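Local coordinates for CELA1 protein (PDB 1UP2) that probably hydrolyses beta-1,4-glucosidic bonds within cellulose as a family 6 endoglucanase, here holding a sugar-mimicking inhibitor in its cleft, at residues T38-W43 and I260-E265; L73-I78 and A113-E118; S106-S111 and P151-Y156; V157-S162 and R183-N188. One frame throughout, in Å; residues are numbered along the deposited sequence.

How the contacts relate
The four contacts all reach one parallel sheet, and their chemistry changes with depth. Contacts 2 to 4 involve its inner strands. Contacts 2 and 4 are buried pairings of neighbouring parallel strands, regular backbone ladders whose ends break into loops where an acidic side chain, E118 or D158, accepts bonds from the backbone. Contact 1, also buried, joins the start of the first strand and the residues before it to the loop after the last, and replaces a ladder by side chains gripping carbonyl oxygens beside the bound sugar; it touches contact 2 through S41 and T74. Contact 3 lies at the surface, shares strand 153-158 with contact 4, and has a small packing contact and no cross-segment hydrogen bond.

Contact 1. Residues T38-W43 and I260-E265; sequences TPQSYW and IKRPGE. With BGC (beta-D-glucopyranose), chain E; IFM (5-hydroxymethyl-3,4-dihydroxypiperidine), chain D; ACT (acetate ion), chain H.
T38-W43 and I260-E265 run at 107° to one another and come closest at S41 and I260, whose CA atoms are 4.9 Å apart. I260 O is gripped by two donors from the same face of its carbonyl plane: S41 OG at 2.7 Å and W43 NE1 at 2.9 Å, the indole bond nearly straight with the oxygen in the ring plane. Held by its edge in this way, the indole offers a face to the glucose, whose C5 sits 3.5 Å above the ring centre. The glucose is joined through C1 to O4 of the piperidine inhibitor; K261 NZ spans both rings, donating to glucose O6 and O5 and, at 2.7 Å, to piperidine O3, while E265 OE1 accepts a hydrogen bond from glucose O6. The extended R262 chain passes Q40, amide and guanidinium planes 71° apart; its NE bonds weakly to S41 O, and its NH2 forms a salt bridge with D13. A water bridges the segments, donating to Q40 OE1 and P263 O. The arrangement joins edge strand 42-44 to the loop after the other edge strand, 254-258, its aromatic platform, lysine and glutamate forming a sugar-binding subsite characteristic of glycoside hydrolase clefts.

Contact 2. Residues L73-I78 and A113-E118; sequences LTLYGI and ATIIVE. With IFM (5-hydroxymethyl-3,4-dihydroxypiperidine), chain D.
G77 and I78 turn their backbone N-H groups on the carboxylate of E118. G77 N meets OE2 of E118 on its syn lone pair at 2.9 Å, and I78 N makes a weaker bond to OE1 of E118. The glutamate reaches back over the loop because its chain bends at chi2 (-65°), and Y97 OH gives OE2 a second partner that should steady the carboxylate. The ring of Y76 lies obliquely past E118 OE1, and its hydroxyl end touches the inhibitor, Y76 OH being 3.3 Å from C5 of that piperidine. Behind this loop runs a parallel ladder: L73 N to T114 O, I116 N to L73 O, L75 N to I116 O, and finally E118 N to L75 O at 2.8 Å, just past strand 113-117. L73 and L75 pack against I115 on one face, with L75 CD1 3.8 Å from I115 CG2 and L73 CD1 4.1 Å from I115 CD1. On the other face T74 OG1 lies beside I116 CB and is hydrogen-bonded to S41 OG. Strands 72-75 and 113-117 are linked through helix 94-108 in a beta-alpha-beta unit; W100 and I101 of that helix pack on L75, helix 130-147 meets I78 and V117, and strand 153-158 adjoins 113-117.

Contact 3. Residues S106-S111 and P151-Y156; sequences SGLGSS and PAAAVY
A152 directs its methyl group at the backbone of S110 and S111, at the end of a turn, and meets carbonyls there instead of side chains. Its CB stands 3.6 Å from S110 O and equally 3.6 Å from S111 O, so that the methyl rests against two successive carbonyl oxygens. The side chain of S111 leaves its backbone in the other direction, away from the alanine, and both serine side chains occupy two positions. Deeper in, L108 faces the same segment and brings CD1 to within 4.5 Å of A153 CB, a loose apolar contact between the tip of a branch and a single methyl. The leucine also packs inward on A113 and I115 as well as on V57 and T61 of helix 50-66. What sets the carbonyls of the turn before A152 is the local fold of the chain: a type II' beta turn from L108 to S111, closed by S111 N to L108 O at 2.8 Å, with G109 leaving the helix at positive phi. No hydrogen bond crosses between the segments. Here the end of helix 94-108 turns toward strand 113-117 beside the entry to the next strand, 153-158, a peripheral helix-to-strand connection of the kind that links successive beta-alpha units in parallel alpha/beta folds.

Contact 4. Residues V157-S162 and R183-N188; sequences VDAGHS and RGFSLN. With IFM (5-hydroxymethyl-3,4-dihydroxypiperidine), chain B; ACT (acetate ion), chain I.
V157 and F185 lead a parallel ladder of backbone hydrogen bonds, with V157 N to G184 O at 2.8 Å, S186 N to V157 O at 2.9 Å and A159 N to S186 O. Beyond the regular strands, N188 N donates to G160 O at 3.0 Å and keeps the two chains together into the loops. Among polar side chains, S186 OG donates to D158 OD1 at 2.8 Å on the anti side of the carboxylate. The other oxygen, D158 OD2, takes G160 N from above the carboxylate plane in an Asx turn and also accepts from D120 N, so several donors restrain this buried aspartate. Apolar contact falls on A159, whose CB approaches F185 CD2 at 3.8 Å and L187 CD2 at 4.1 Å. At the ligand end, H161 ND1 is hydrogen-bonded to R163 N, which leaves NE2 to donate in the ring plane to O3 of a second inhibitor molecule, 2.9 Å away and nearly straight. The pair belongs to the beta-alpha-beta unit in which helix 167-176 connects strands 153-158 and 184-187: L174 of that helix packs on V157, A159 and F185, helix 195-208 touches F185 and L187, and strands 113-117 and 213-217 lie on the flanks.

Contact 1. Residues T38-W43 and I260-E265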
# COMPACT_ATOMS: atom_id res chain seq x y z
N THR A 38 -11.23 7.09 8.71
CA THR A 38 -10.24 6.07 9.04
C THR A 38 -8.98 6.41 8.28
O THR A 38 -9.04 6.73 7.07
CB THR A 38 -10.77 4.69 8.63
OG1 THR A 38 -12.06 4.47 9.21
CG2 THR A 38 -9.87 3.58 9.13
N PRO A 39 -7.83 6.38 8.95
CA PRO A 39 -6.57 6.70 8.26
C PRO A 39 -6.26 5.67 7.15
O PRO A 39 -6.36 4.46 7.39
CB PRO A 39 -5.50 6.63 9.35
CG PRO A 39 -6.17 6.15 10.57
CD PRO A 39 -7.63 6.05 10.38
N GLN A 40 -5.90 6.18 5.98
CA GLN A 40 -5.55 5.37 4.81
C GLN A 40 -4.32 5.95 4.08
O GLN A 40 -4.08 7.18 4.09
CB GLN A 40 -6.71 5.37 3.80
CG GLN A 40 -8.00 4.77 4.32
CD GLN A 40 -9.24 5.25 3.59
OE1 GLN A 40 -9.34 5.09 2.37
NE2 GLN A 40 -10.21 5.76 4.35
N SER A 41 -3.59 5.11 3.38
CA SER A 41 -2.40 5.57 2.70
C SER A 41 -2.72 6.44 1.50
O SER A 41 -3.76 6.31 0.84
CB SER A 41 -1.48 4.39 2.32
OG SER A 41 -1.94 3.80 1.12
N TYR A 42 -1.79 7.34 1.22
CA TYR A 42 -1.91 8.36 0.17
C TYR A 42 -1.00 7.90 -0.99
O TYR A 42 0.21 7.74 -0.82
CB TYR A 42 -1.47 9.67 0.81
CG TYR A 42 -1.32 10.87 -0.06
CD1 TYR A 42 -2.41 11.54 -0.54
CD2 TYR A 42 -0.07 11.42 -0.28
CE1 TYR A 42 -2.25 12.70 -1.30
CE2 TYR A 42 0.10 12.57 -1.00
CZ TYR A 42 -0.99 13.21 -1.50
OH TYR A 42 -0.78 14.36 -2.23
N TRP A 43 -1.60 7.60 -2.13
CA TRP A 43 -0.89 6.97 -3.25
C TRP A 43 -0.31 8.01 -4.21
O TRP A 43 -1.01 8.94 -4.66
CB TRP A 43 -1.82 6.05 -4.04
CG TRP A 43 -2.26 4.81 -3.33
CD1 TRP A 43 -2.99 4.75 -2.19
CD2 TRP A 43 -2.05 3.44 -3.73
NE1 TRP A 43 -3.22 3.45 -1.82
CE2 TRP A 43 -2.69 2.62 -2.76
CE3 TRP A 43 -1.41 2.83 -4.81
CZ2 TRP A 43 -2.70 1.25 -2.83
CZ3 TRP A 43 -1.43 1.44 -4.87
CH2 TRP A 43 -2.08 0.66 -3.90
N ILE A 260 -4.12 0.32 3.35
CA ILE A 260 -3.20 0.77 2.31
C ILE A 260 -4.03 1.08 1.07
O ILE A 260 -4.10 2.22 0.65
CB ILE A 260 -2.07 -0.27 2.10
CG1 ILE A 260 -1.23 -0.39 3.41
CG2 ILE A 260 -1.16 0.16 0.96
CD1 ILE A 260 -0.19 -1.54 3.44
N LYS A 261 -4.68 0.07 0.50
CA LYS A 261 -5.77 0.30 -0.46
C LYS A 261 -6.84 1.17 0.21
O LYS A 261 -7.09 0.99 1.40
CB LYS A 261 -6.38 -1.04 -0.89
CG LYS A 261 -7.67 -0.94 -1.74
CD LYS A 261 -7.34 -0.45 -3.18
CE LYS A 261 -8.62 -0.20 -4.00
NZ LYS A 261 -8.37 0.52 -5.31
N ARG A 262 -7.47 2.08 -0.55
CA ARG A 262 -8.58 2.91 -0.04
C ARG A 262 -9.96 2.31 -0.34
O ARG A 262 -10.34 2.22 -1.52
CB ARG A 262 -8.47 4.33 -0.62
CG ARG A 262 -7.18 5.05 -0.26
CD ARG A 262 -7.15 6.57 -0.55
NE ARG A 262 -6.24 7.28 0.35
CZ ARG A 262 -6.08 8.59 0.42
NH1 ARG A 262 -6.73 9.43 -0.38
NH2 ARG A 262 -5.20 9.08 1.28
N PRO A 263 -10.69 1.86 0.68
CA PRO A 263 -12.02 1.25 0.48
C PRO A 263 -12.93 2.15 -0.34
O PRO A 263 -13.02 3.34 -0.04
CB PRO A 263 -12.55 1.09 1.90
CG PRO A 263 -11.33 0.83 2.70
CD PRO A 263 -10.30 1.85 2.12
N GLY A 264 -13.56 1.59 -1.37
CA GLY A 264 -14.39 2.37 -2.27
C GLY A 264 -13.74 2.66 -3.62
O GLY A 264 -14.41 2.89 -4.61
N GLU A 265 -12.42 2.64 -3.66
CA GLU A 265 -11.74 2.91 -4.90
C GLU A 265 -11.73 1.62 -5.72
O GLU A 265 -11.36 0.54 -5.22
CB GLU A 265 -10.38 3.54 -4.62
CG GLU A 265 -10.57 4.87 -3.89
CD GLU A 265 -9.35 5.75 -3.81
OE1 GLU A 265 -8.20 5.32 -4.14
OE2 GLU A 265 -9.56 6.93 -3.39
C2 BGC E . -4.99 2.46 -8.43
C3 BGC E . -4.57 3.82 -7.84
C4 BGC E . -5.22 4.11 -6.47
C5 BGC E . -5.10 2.87 -5.55
C6 BGC E . -5.79 2.97 -4.17
C1 BGC E . -4.92 1.36 -7.38
O2 BGC E . -4.25 2.11 -9.61
O3 BGC E . -4.84 4.87 -8.75
O4 BGC E . -4.57 5.25 -5.94
O5 BGC E . -5.63 1.73 -6.21
O6 BGC E . -7.20 2.92 -4.30
O4 IFM D . -5.52 0.20 -7.91
C4 IFM D . -5.09 -1.00 -7.24
C3 IFM D . -6.24 -1.96 -7.39
O3 IFM D . -7.25 -1.64 -6.43
C2 IFM D . -5.78 -3.41 -7.30
N IFM D . -4.84 -3.78 -8.36
C1 IFM D . -3.99 -2.70 -8.87
C5 IFM D . -3.78 -1.54 -7.88
C6 IFM D . -2.73 -1.87 -6.83
O6 IFM D . -3.22 -2.69 -5.80
C ACT H . -6.01 13.22 -1.58
O ACT H . -6.46 12.10 -1.81
OXT ACT H . -5.61 13.57 -0.45
CH3 ACT H . -5.94 14.24 -2.70
O HOH W 1 -11.48 5.41 0.90

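Contact 2. Residues L73-I78 and A113-E118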
# COMPACT_ATOMS: atom_id res chain seq x y z
N LEU A 73 2.31 6.83 2.99
CA LEU A 73 2.35 7.11 1.56
C LEU A 73 2.64 5.80 0.85
O LEU A 73 3.45 5.00 1.31
CB LEU A 73 3.46 8.10 1.24
CG LEU A 73 3.24 9.46 1.93
CD1 LEU A 73 3.89 9.49 3.29
CD2 LEU A 73 3.74 10.57 1.10
N THR A 74 1.97 5.60 -0.28
CA THR A 74 2.22 4.47 -1.14
C THR A 74 2.80 4.93 -2.47
O THR A 74 2.19 5.78 -3.19
CB THR A 74 0.91 3.71 -1.37
OG1 THR A 74 0.42 3.23 -0.10
CG2 THR A 74 1.14 2.44 -2.23
N LEU A 75 3.96 4.38 -2.80
CA LEU A 75 4.65 4.65 -4.04
C LEU A 75 4.25 3.62 -5.08
O LEU A 75 4.46 2.43 -4.89
CB LEU A 75 6.16 4.68 -3.82
CG LEU A 75 6.67 5.74 -2.82
CD1 LEU A 75 8.20 5.73 -2.85
CD2 LEU A 75 6.08 7.17 -3.08
N TYR A 76 3.64 4.07 -6.16
CA TYR A 76 3.07 3.18 -7.18
C TYR A 76 3.39 3.71 -8.58
O TYR A 76 2.49 4.01 -9.36
CB TYR A 76 1.55 3.03 -6.94
CG TYR A 76 0.87 1.91 -7.68
CD1 TYR A 76 1.42 0.61 -7.72
CD2 TYR A 76 -0.38 2.12 -8.29
CE1 TYR A 76 0.79 -0.42 -8.41
CE2 TYR A 76 -1.00 1.10 -9.01
CZ TYR A 76 -0.42 -0.16 -9.06
OH TYR A 76 -1.08 -1.17 -9.76
N GLY A 77 4.68 3.86 -8.88
CA GLY A 77 5.12 4.42 -10.13
C GLY A 77 6.07 3.55 -10.96
O GLY A 77 6.67 4.05 -11.92
N ILE A 78 6.18 2.26 -10.63
CA ILE A 78 7.19 1.40 -11.26
C ILE A 78 6.95 1.28 -12.76
O ILE A 78 5.79 1.23 -13.20
CB ILE A 78 7.20 -0.00 -10.61
CG1 ILE A 78 8.53 -0.74 -10.83
CG2 ILE A 78 6.04 -0.87 -11.11
CD1 ILE A 78 9.70 -0.17 -10.05
N ALA A 113 7.47 9.47 8.32
CA ALA A 113 6.64 8.93 7.28
C ALA A 113 6.72 7.42 7.25
O ALA A 113 7.71 6.80 7.61
CB ALA A 113 7.03 9.51 5.90
N THR A 114 5.65 6.82 6.77
CA THR A 114 5.61 5.40 6.55
C THR A 114 5.47 5.24 5.04
O THR A 114 4.61 5.87 4.46
CB THR A 114 4.40 4.80 7.31
OG1 THR A 114 4.60 4.92 8.73
CG2 THR A 114 4.32 3.33 7.06
N ILE A 115 6.35 4.47 4.39
CA ILE A 115 6.35 4.33 2.95
C ILE A 115 6.11 2.90 2.55
O ILE A 115 6.88 2.00 2.95
CB ILE A 115 7.69 4.76 2.29
CG1 ILE A 115 8.19 6.10 2.87
CG2 ILE A 115 7.51 4.81 0.78
CD1 ILE A 115 7.31 7.28 2.54
N ILE A 116 5.05 2.69 1.77
CA ILE A 116 4.79 1.38 1.16
C ILE A 116 5.37 1.43 -0.26
O ILE A 116 4.85 2.15 -1.14
CB ILE A 116 3.26 1.08 1.14
CG1 ILE A 116 2.63 1.23 2.53
CG2 ILE A 116 2.98 -0.32 0.57
CD1 ILE A 116 3.28 0.34 3.66
N VAL A 117 6.44 0.65 -0.51
CA VAL A 117 7.13 0.69 -1.78
C VAL A 117 6.57 -0.32 -2.79
O VAL A 117 6.80 -1.52 -2.69
CB VAL A 117 8.66 0.46 -1.62
CG1 VAL A 117 9.36 0.62 -2.97
CG2 VAL A 117 9.24 1.40 -0.60
N GLU A 118 5.85 0.22 -3.77
CA GLU A 118 5.44 -0.48 -4.99
C GLU A 118 4.64 -1.77 -4.82
O GLU A 118 5.14 -2.85 -5.09
CB GLU A 118 6.66 -0.73 -5.91
CG GLU A 118 7.33 0.56 -6.36
CD GLU A 118 6.46 1.43 -7.24
OE1 GLU A 118 5.45 0.94 -7.86
OE2 GLU A 118 6.80 2.64 -7.31
O4 IFM D . -5.52 0.20 -7.91
C4 IFM D . -5.09 -1.00 -7.24
C3 IFM D . -6.24 -1.96 -7.39
O3 IFM D . -7.25 -1.64 -6.43
C2 IFM D . -5.78 -3.41 -7.30
N IFM D . -4.84 -3.78 -8.36
C1 IFM D . -3.99 -2.70 -8.87
C5 IFM D . -3.78 -1.54 -7.88
C6 IFM D . -2.73 -1.87 -6.83
O6 IFM D . -3.22 -2.69 -5.80

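Contact 3. Residues S106-S111 and P151-Y156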
# COMPACT_ATOMS: atom_id res chain seq x y z
N SER A 106 13.89 13.84 -1.24
CA SER A 106 14.06 15.26 -0.99
C SER A 106 12.86 15.91 -0.26
O SER A 106 13.02 16.72 0.69
CB SER A 106 14.33 15.95 -2.33
OG SER A 106 14.54 17.33 -2.14
N GLY A 107 11.65 15.55 -0.66
CA GLY A 107 10.48 16.03 0.04
C GLY A 107 10.32 15.40 1.43
O GLY A 107 9.77 16.05 2.32
N LEU A 108 10.79 14.16 1.64
CA LEU A 108 10.75 13.54 2.98
C LEU A 108 11.66 14.25 3.98
O LEU A 108 11.30 14.44 5.13
CB LEU A 108 11.14 12.05 2.93
CG LEU A 108 10.13 11.11 2.26
CD1 LEU A 108 10.73 9.72 2.16
CD2 LEU A 108 8.82 11.01 3.02
N GLY A 109 12.86 14.63 3.54
CA GLY A 109 13.87 15.22 4.39
C GLY A 109 14.13 14.33 5.57
O GLY A 109 14.51 13.18 5.38
N SER A 110 13.89 14.85 6.78
CA SER A 110 14.06 14.13 8.03
C SER A 110 12.70 13.90 8.69
O SER A 110 12.64 13.60 9.88
CB SER A 110 14.97 14.95 8.96
OG SER A 110 14.53 16.30 9.12
N SER A 111 11.60 14.04 7.93
CA SER A 111 10.26 14.04 8.51
C SER A 111 9.74 12.61 8.70
O SER A 111 10.13 11.69 7.96
CB SER A 111 9.30 14.86 7.65
OG SER A 111 9.64 16.24 7.68
N PRO A 151 15.92 9.21 8.20
CA PRO A 151 15.99 8.25 9.32
C PRO A 151 14.59 7.95 9.89
O PRO A 151 14.33 6.87 10.42
CB PRO A 151 16.92 8.93 10.34
CG PRO A 151 16.82 10.39 10.03
CD PRO A 151 16.63 10.46 8.53
N ALA A 152 13.67 8.91 9.75
CA ALA A 152 12.31 8.80 10.28
C ALA A 152 11.29 8.22 9.31
O ALA A 152 10.08 8.21 9.59
CB ALA A 152 11.83 10.19 10.76
N ALA A 153 11.76 7.77 8.15
CA ALA A 153 10.91 7.02 7.23
C ALA A 153 10.96 5.54 7.56
O ALA A 153 12.05 4.92 7.64
CB ALA A 153 11.34 7.24 5.83
N ALA A 154 9.79 4.98 7.82
CA ALA A 154 9.66 3.55 8.04
C ALA A 154 9.23 2.97 6.71
O ALA A 154 8.10 3.22 6.22
CB ALA A 154 8.66 3.29 9.07
N VAL A 155 10.13 2.20 6.11
CA VAL A 155 9.97 1.77 4.72
C VAL A 155 9.64 0.29 4.66
O VAL A 155 10.38 -0.53 5.21
CB VAL A 155 11.26 2.09 3.90
CG1 VAL A 155 11.19 1.53 2.45
CG2 VAL A 155 11.53 3.59 3.90
N TYR A 156 8.55 -0.04 3.97
CA TYR A 156 8.10 -1.43 3.81
C TYR A 156 8.00 -1.74 2.30
O TYR A 156 7.20 -1.14 1.56
CB TYR A 156 6.75 -1.66 4.49
CG TYR A 156 6.76 -1.37 5.97
CD1 TYR A 156 6.58 -0.08 6.43
CD2 TYR A 156 6.94 -2.39 6.90
CE1 TYR A 156 6.60 0.21 7.77
CE2 TYR A 156 6.99 -2.11 8.27
CZ TYR A 156 6.81 -0.79 8.69
OH TYR A 156 6.84 -0.46 10.03

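Contact 4. Residues V157-S162 and R183-N188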
# COMPACT_ATOMS: atom_id res chain seq x y z
N VAL A 157 8.82 -2.68 1.85
CA VAL A 157 8.78 -3.12 0.47
C VAL A 157 7.60 -4.04 0.27
O VAL A 157 7.40 -5.02 1.02
CB VAL A 157 10.09 -3.81 0.08
CG1 VAL A 157 10.09 -4.28 -1.39
CG2 VAL A 157 11.27 -2.87 0.38
N ASP A 158 6.81 -3.80 -0.76
CA ASP A 158 5.67 -4.70 -0.99
C ASP A 158 6.08 -6.13 -1.37
O ASP A 158 6.93 -6.34 -2.21
CB ASP A 158 4.67 -4.17 -1.95
CG ASP A 158 3.40 -4.99 -1.93
OD1 ASP A 158 2.66 -4.84 -0.94
OD2 ASP A 158 3.09 -5.82 -2.81
N ALA A 159 5.40 -7.10 -0.77
CA ALA A 159 5.77 -8.50 -0.85
C ALA A 159 4.59 -9.42 -1.26
O ALA A 159 4.65 -10.61 -1.05
CB ALA A 159 6.36 -8.92 0.52
N GLY A 160 3.53 -8.86 -1.86
CA GLY A 160 2.41 -9.66 -2.33
C GLY A 160 1.53 -10.12 -1.18
O GLY A 160 1.21 -9.34 -0.29
N HIS A 161 1.17 -11.40 -1.20
CA HIS A 161 0.27 -12.01 -0.22
C HIS A 161 0.47 -13.52 -0.17
O HIS A 161 1.20 -14.11 -0.96
CB HIS A 161 -1.23 -11.65 -0.47
CG HIS A 161 -1.76 -12.07 -1.80
ND1 HIS A 161 -1.77 -13.39 -2.22
CD2 HIS A 161 -2.33 -11.36 -2.80
CE1 HIS A 161 -2.28 -13.44 -3.44
NE2 HIS A 161 -2.62 -12.22 -3.81
N SER A 162 -0.21 -14.13 0.79
CA SER A 162 -0.01 -15.50 1.17
C SER A 162 -0.40 -16.50 0.09
O SER A 162 -0.12 -17.69 0.24
CB SER A 162 -0.77 -15.76 2.47
OG SER A 162 -2.16 -15.61 2.19
N ARG A 183 12.63 -1.19 6.96
CA ARG A 183 12.00 -1.75 8.14
C ARG A 183 11.48 -3.16 7.84
O ARG A 183 11.51 -4.03 8.70
CB ARG A 183 10.91 -0.80 8.67
CG ARG A 183 10.09 -1.37 9.83
CD ARG A 183 10.95 -1.66 11.07
NE ARG A 183 10.16 -2.15 12.18
CZ ARG A 183 10.65 -2.44 13.37
NH1 ARG A 183 11.95 -2.29 13.62
NH2 ARG A 183 9.83 -2.88 14.33
N GLY A 184 11.01 -3.37 6.62
CA GLY A 184 10.58 -4.69 6.21
C GLY A 184 9.72 -4.65 4.99
O GLY A 184 10.11 -4.07 3.96
N PHE A 185 8.53 -5.26 5.12
CA PHE A 185 7.68 -5.52 3.96
C PHE A 185 6.18 -5.34 4.22
O PHE A 185 5.73 -5.25 5.37
CB PHE A 185 7.98 -6.91 3.38
CG PHE A 185 7.76 -8.05 4.34
CD1 PHE A 185 8.74 -8.38 5.27
CD2 PHE A 185 6.61 -8.79 4.30
CE1 PHE A 185 8.53 -9.44 6.16
CE2 PHE A 185 6.40 -9.86 5.18
CZ PHE A 185 7.33 -10.17 6.10
N SER A 186 5.40 -5.23 3.14
CA SER A 186 3.95 -5.12 3.25
C SER A 186 3.26 -6.32 2.60
O SER A 186 3.77 -6.91 1.64
CB SER A 186 3.43 -3.80 2.66
OG SER A 186 3.79 -3.68 1.31
N LEU A 187 2.10 -6.67 3.14
CA LEU A 187 1.29 -7.80 2.68
C LEU A 187 -0.18 -7.45 2.48
O LEU A 187 -0.70 -6.56 3.13
CB LEU A 187 1.35 -8.93 3.71
CG LEU A 187 2.67 -9.65 3.97
CD1 LEU A 187 2.44 -10.66 5.13
CD2 LEU A 187 3.18 -10.33 2.67
N ASN A 188 -0.82 -8.18 1.58
CA ASN A 188 -2.28 -8.10 1.37
C ASN A 188 -2.78 -6.79 0.76
O ASN A 188 -3.99 -6.51 0.81
CB ASN A 188 -3.04 -8.30 2.70
CG ASN A 188 -4.34 -9.06 2.52
OD1 ASN A 188 -4.42 -9.95 1.68
ND2 ASN A 188 -5.35 -8.76 3.35
O4 IFM B . -3.25 -10.69 -9.24
C4 IFM B . -2.54 -11.80 -8.67
C3 IFM B . -3.38 -12.44 -7.58
O3 IFM B . -3.47 -11.54 -6.46
C2 IFM B . -2.79 -13.77 -7.11
N IFM B . -2.45 -14.66 -8.22
C1 IFM B . -1.61 -14.06 -9.26
C5 IFM B . -2.26 -12.79 -9.80
C6 IFM B . -1.37 -12.06 -10.83
O6 IFM B . -0.95 -12.97 -11.83
C ACT I . 12.20 -3.90 16.92
O ACT I . 10.97 -3.77 17.14
OXT ACT I . 12.94 -3.08 16.31
CH3 ACT I . 12.80 -5.20 17.31